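Local coordinates for protein orotidine 5'-phosphate decarboxylase (Methanocaldococcus jannaschii, PDB 4LUI) that probably catalyses the decarboxylation of orotidine 5'-monophosphate to UMP, the last step of de novo UMP biosynthesis, as a homodimeric TIM-barrel enzyme, at residues S217-P220 with K221-A224; I64-E67 with I68-C72. All blocks are in the same frame, centred on the assembly; numbering follows the deposited sequence.

Overall arrangement
Both contacts are local, each within one continuous piece of chain on the helical layer outside the eight-stranded parallel barrel. Contact 2 comes first along the chain, on helix 63-72, which leads into strand 75-82; contact 1 follows much later, where the chain leaves short helix 212-215 after the last strand, 207-210, and starts helix 220-230. Their centres lie about 19 Å apart and their nearest atoms about 11 Å, so they do not touch. Helix 33-43 is their common neighbour, meeting Pro-220 and Ala-224 of contact 1 and Ile-64, Glu-67, Leu-71 and Cys-72 of contact 2. The first helix of the barrel thus lies against both the closing helix and helix 63-72.

Contact 1: residues S217-P220 with K221-A224; sequences SQNP and KEEA
Ala-224 N reaches back to Pro-220 O at 2.9 Å as the loop 217-220 passes into the first turn of helix 220-230, and Glu-223 N makes a longer, weak bond to Asn-219 O. Asn-219 occupies the N-cap position, but its side chain makes no capping bond. Its amide instead stacks flat on the carboxylate of Glu-222, the planes 1° apart; Asn-219 CB comes to 3.8 Å from Glu-222 CD. Just before the helix, Ser-217 closes an ST turn: OG, turned anti to its own N (chi1 177°), accepts from Asn-219 N at 2.8 Å. The same OG meets Glu-223 CG at 3.5 Å, placed there by chi1 (-57°), which sets CG anti to the carbonyl carbon; beyond it the chain bends and OE1 goes to Lys-226 NZ in a salt bridge. A valine in place of Ser-217 would probably leave Asn-219 N without its side-chain acceptor and the turn less firmly held. Lys-221 N bonds to Asp-42 OD2, and Ser-217 O accepts from Arg-35 NH2. Pro-220 packs on Asp-42 and Val-43 of helix 33-43 and on Ile-214 of helix 212-215, which Glu-223 also touches.

Contact 2: residues I64-E67 with I68-C72; sequences IIKE and IKKLC
Ile-68 N and Lys-69 N bond to Ile-64 O and Ile-65 O at 2.9 and 3.0 Å, the regular i to i+4 pattern of an alpha helix running through 64-67 into 68-72. Lys-70 N continues it to Lys-66 O, with a second, weak bond to Glu-67 O, and Leu-71 N bonds to Ile-68 O, three residues back. On the outer side, Glu-67 and Lys-70 run together out from the helix. The glutamate bends at chi2 (-61°) while the lysine runs extended beyond CG, and this brings Lys-70 NZ to Glu-67 OE2 at 2.6 Å. This i to i+3 salt bridge meets the oxygen on its syn side, with NZ 24° out of the carboxylate plane. Lys-66 runs beside Lys-70, its CG 4.2 Å from Lys-70 CE; Lys-66 NZ and Lys-70 NZ stand 4.6 Å apart, a likely repulsion that Glu-67 probably eases. Helix 63-72 belongs to the outer layer of the TIM barrel, and Ile-65 and Ile-68 face the barrel strands. Ile-64, which touches Arg-33 of helix 33-43, crosses Ile-68, with Ile-64 CG1 4.2 Å from Ile-68 CD1. Ile-68 packs on Ile-50 and Val-52 of strand 49-53 and on Val-76 of strand 75-82, which Ile-65 also touches. Lys-69 CG passes 3.4 Å from Ile-65 O before its chain, bent at chi2 and chi3, leads to a salt bridge with Asp-101. Cys-72 lies against Ile-50 and, on helix 33-43, Val-40.

Contact 1: residues S217-P220 with K221-A224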
loop_
_atom_site.group_PDB
_atom_site.type_symbol
_atom_site.label_atom_id
_atom_site.label_comp_id
_atom_site.label_asym_id
_atom_site.label_seq_id
_atom_site.Cartn_x
_atom_site.Cartn_y
_atom_site.Cartn_z
ATOM N N SER B 217 1.637 0.556 26.395
ATOM C CA SER B 217 1.520 0.869 27.821
ATOM C C SER B 217 0.085 0.711 28.313
ATOM O O SER B 217 -0.863 0.874 27.538
ATOM C CB SER B 217 1.980 2.317 28.067
ATOM O OG SER B 217 1.816 2.695 29.434
ATOM N N GLN B 218 -0.076 0.399 29.600
ATOM C CA GLN B 218 -1.394 0.443 30.231
ATOM C C GLN B 218 -1.789 1.878 30.570
ATOM O O GLN B 218 -2.951 2.160 30.885
ATOM C CB GLN B 218 -1.440 -0.434 31.486
ATOM C CG GLN B 218 -1.374 -1.924 31.186
ATOM C CD GLN B 218 -2.393 -2.346 30.141
ATOM O OE1 GLN B 218 -3.605 -2.263 30.365
ATOM N NE2 GLN B 218 -1.908 -2.793 28.991
ATOM N N ASN B 219 -0.821 2.787 30.487
ATOM C CA ASN B 219 -1.078 4.193 30.758
ATOM C C ASN B 219 -0.546 5.056 29.628
ATOM O O ASN B 219 0.424 5.795 29.791
ATOM C CB ASN B 219 -0.497 4.599 32.113
ATOM C CG ASN B 219 -1.068 3.774 33.250
ATOM O OD1 ASN B 219 -0.381 2.925 33.824
ATOM N ND2 ASN B 219 -2.338 4.006 33.574
ATOM N N PRO B 220 -1.186 4.945 28.463
ATOM C CA PRO B 220 -0.685 5.669 27.294
ATOM C C PRO B 220 -0.674 7.184 27.505
ATOM O O PRO B 220 0.168 7.834 26.880
ATOM C CB PRO B 220 -1.667 5.284 26.181
ATOM C CG PRO B 220 -2.396 4.089 26.688
ATOM C CD PRO B 220 -2.409 4.180 28.169
ATOM N N LYS B 221 -1.564 7.731 28.337
ATOM C CA LYS B 221 -1.588 9.184 28.570
ATOM C C LYS B 221 -0.257 9.666 29.135
ATOM O O LYS B 221 0.328 10.627 28.622
ATOM C CB LYS B 221 -2.741 9.602 29.494
ATOM C CG LYS B 221 -2.847 11.114 29.715
ATOM C CD LYS B 221 -3.948 11.473 30.707
ATOM C CE LYS B 221 -5.317 11.182 30.118
ATOM N NZ LYS B 221 -6.404 11.319 31.130
ATOM N N GLU B 222 0.226 8.990 30.175
ATOM C CA GLU B 222 1.497 9.343 30.808
ATOM C C GLU B 222 2.678 9.204 29.849
ATOM O O GLU B 222 3.628 9.990 29.911
ATOM C CB GLU B 222 1.760 8.460 32.028
ATOM C CG GLU B 222 0.714 8.541 33.117
ATOM C CD GLU B 222 0.922 7.477 34.179
ATOM O OE1 GLU B 222 -0.034 7.184 34.929
ATOM O OE2 GLU B 222 2.046 6.932 34.256
ATOM N N GLU B 223 2.641 8.179 29.001
ATOM C CA GLU B 223 3.696 7.993 28.008
ATOM C C GLU B 223 3.674 9.114 26.978
ATOM O O GLU B 223 4.721 9.663 26.635
ATOM C CB GLU B 223 3.585 6.624 27.322
ATOM C CG GLU B 223 3.626 5.465 28.293
ATOM C CD GLU B 223 4.767 5.575 29.289
ATOM O OE1 GLU B 223 5.917 5.802 28.864
ATOM O OE2 GLU B 223 4.508 5.433 30.501
ATOM N N ALA B 224 2.488 9.463 26.484
ATOM C CA ALA B 224 2.382 10.531 25.490
ATOM C C ALA B 224 2.873 11.841 26.100
ATOM O O ALA B 224 3.595 12.605 25.451
ATOM C CB ALA B 224 0.946 10.669 24.995
#

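Contact 2: residues I64-E67 with I68-C72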
loop_
_atom_site.group_PDB
_atom_site.type_symbol
_atom_site.label_atom_id
_atom_site.label_comp_id
_atom_site.label_asym_id
_atom_site.label_seq_id
_atom_site.Cartn_x
_atom_site.Cartn_y
_atom_site.Cartn_z
ATOM N N ILE B 64 -13.327 3.447 11.149
ATOM C CA ILE B 64 -12.466 3.679 12.309
ATOM C C ILE B 64 -11.779 5.046 12.240
ATOM O O ILE B 64 -11.556 5.684 13.260
ATOM C CB ILE B 64 -11.433 2.518 12.526
ATOM C CG1 ILE B 64 -10.713 2.667 13.868
ATOM C CG2 ILE B 64 -10.416 2.454 11.397
ATOM C CD1 ILE B 64 -11.642 2.756 15.063
ATOM N N ILE B 65 -11.442 5.494 11.033
ATOM C CA ILE B 65 -10.862 6.822 10.857
ATOM C C ILE B 65 -11.878 7.903 11.235
ATOM O O ILE B 65 -11.548 8.871 11.923
ATOM C CB ILE B 65 -10.399 7.027 9.408
ATOM C CG1 ILE B 65 -9.419 5.922 9.008
ATOM C CG2 ILE B 65 -9.770 8.423 9.234
ATOM C CD1 ILE B 65 -8.941 6.021 7.571
ATOM N N LYS B 66 -13.113 7.717 10.782
ATOM C CA LYS B 66 -14.233 8.596 11.140
ATOM C C LYS B 66 -14.393 8.678 12.652
ATOM O O LYS B 66 -14.540 9.763 13.211
ATOM C CB LYS B 66 -15.538 8.090 10.509
ATOM C CG LYS B 66 -16.788 8.899 10.889
ATOM C CD LYS B 66 -18.059 8.409 10.169
ATOM C CE LYS B 66 -18.506 7.028 10.648
ATOM N NZ LYS B 66 -19.875 6.653 10.154
ATOM N N GLU B 67 -14.343 7.523 13.309
ATOM C CA GLU B 67 -14.575 7.457 14.753
ATOM C C GLU B 67 -13.440 8.117 15.515
ATOM O O GLU B 67 -13.668 8.779 16.523
ATOM C CB GLU B 67 -14.734 6.011 15.218
ATOM C CG GLU B 67 -16.006 5.339 14.758
ATOM C CD GLU B 67 -17.256 6.029 15.279
ATOM O OE1 GLU B 67 -17.300 6.360 16.483
ATOM O OE2 GLU B 67 -18.189 6.244 14.476
ATOM N N ILE B 68 -12.216 7.909 15.037
ATOM C CA ILE B 68 -11.036 8.528 15.631
ATOM C C ILE B 68 -11.184 10.047 15.538
ATOM O O ILE B 68 -10.787 10.776 16.453
ATOM C CB ILE B 68 -9.718 8.020 14.971
ATOM C CG1 ILE B 68 -9.399 6.607 15.459
ATOM C CG2 ILE B 68 -8.549 8.943 15.291
ATOM C CD1 ILE B 68 -8.232 5.937 14.757
ATOM N N LYS B 69 -11.813 10.508 14.457
ATOM C CA LYS B 69 -12.078 11.932 14.260
ATOM C C LYS B 69 -13.207 12.484 15.137
ATOM O O LYS B 69 -13.182 13.657 15.511
ATOM C CB LYS B 69 -12.346 12.249 12.787
ATOM C CG LYS B 69 -11.103 12.231 11.920
ATOM C CD LYS B 69 -10.145 13.356 12.294
ATOM C CE LYS B 69 -10.666 14.710 11.854
ATOM N NZ LYS B 69 -9.612 15.765 11.931
ATOM N N LYS B 70 -14.192 11.659 15.474
ATOM C CA LYS B 70 -15.238 12.111 16.386
ATOM C C LYS B 70 -14.639 12.359 17.770
ATOM O O LYS B 70 -15.269 12.993 18.617
ATOM C CB LYS B 70 -16.365 11.075 16.501
ATOM C CG LYS B 70 -17.270 10.920 15.279
ATOM C CD LYS B 70 -18.395 9.924 15.571
ATOM C CE LYS B 70 -19.134 9.498 14.305
ATOM N NZ LYS B 70 -19.926 8.237 14.494
ATOM N N LEU B 71 -13.415 11.875 17.983
ATOM C CA LEU B 71 -12.857 11.725 19.324
ATOM C C LEU B 71 -11.798 12.743 19.752
ATOM O O LEU B 71 -11.859 13.252 20.866
ATOM C CB LEU B 71 -12.279 10.315 19.487
ATOM C CG LEU B 71 -12.705 9.492 20.698
ATOM C CD1 LEU B 71 -14.215 9.309 20.718
ATOM C CD2 LEU B 71 -12.003 8.149 20.687
ATOM N N CYS B 72 -10.819 13.026 18.898
ATOM C CA CYS B 72 -9.625 13.742 19.365
ATOM C C CYS B 72 -9.419 15.147 18.805
ATOM O O CYS B 72 -8.635 15.926 19.359
ATOM C CB CYS B 72 -8.366 12.913 19.110
ATOM S SG CYS B 72 -7.895 12.788 17.376
#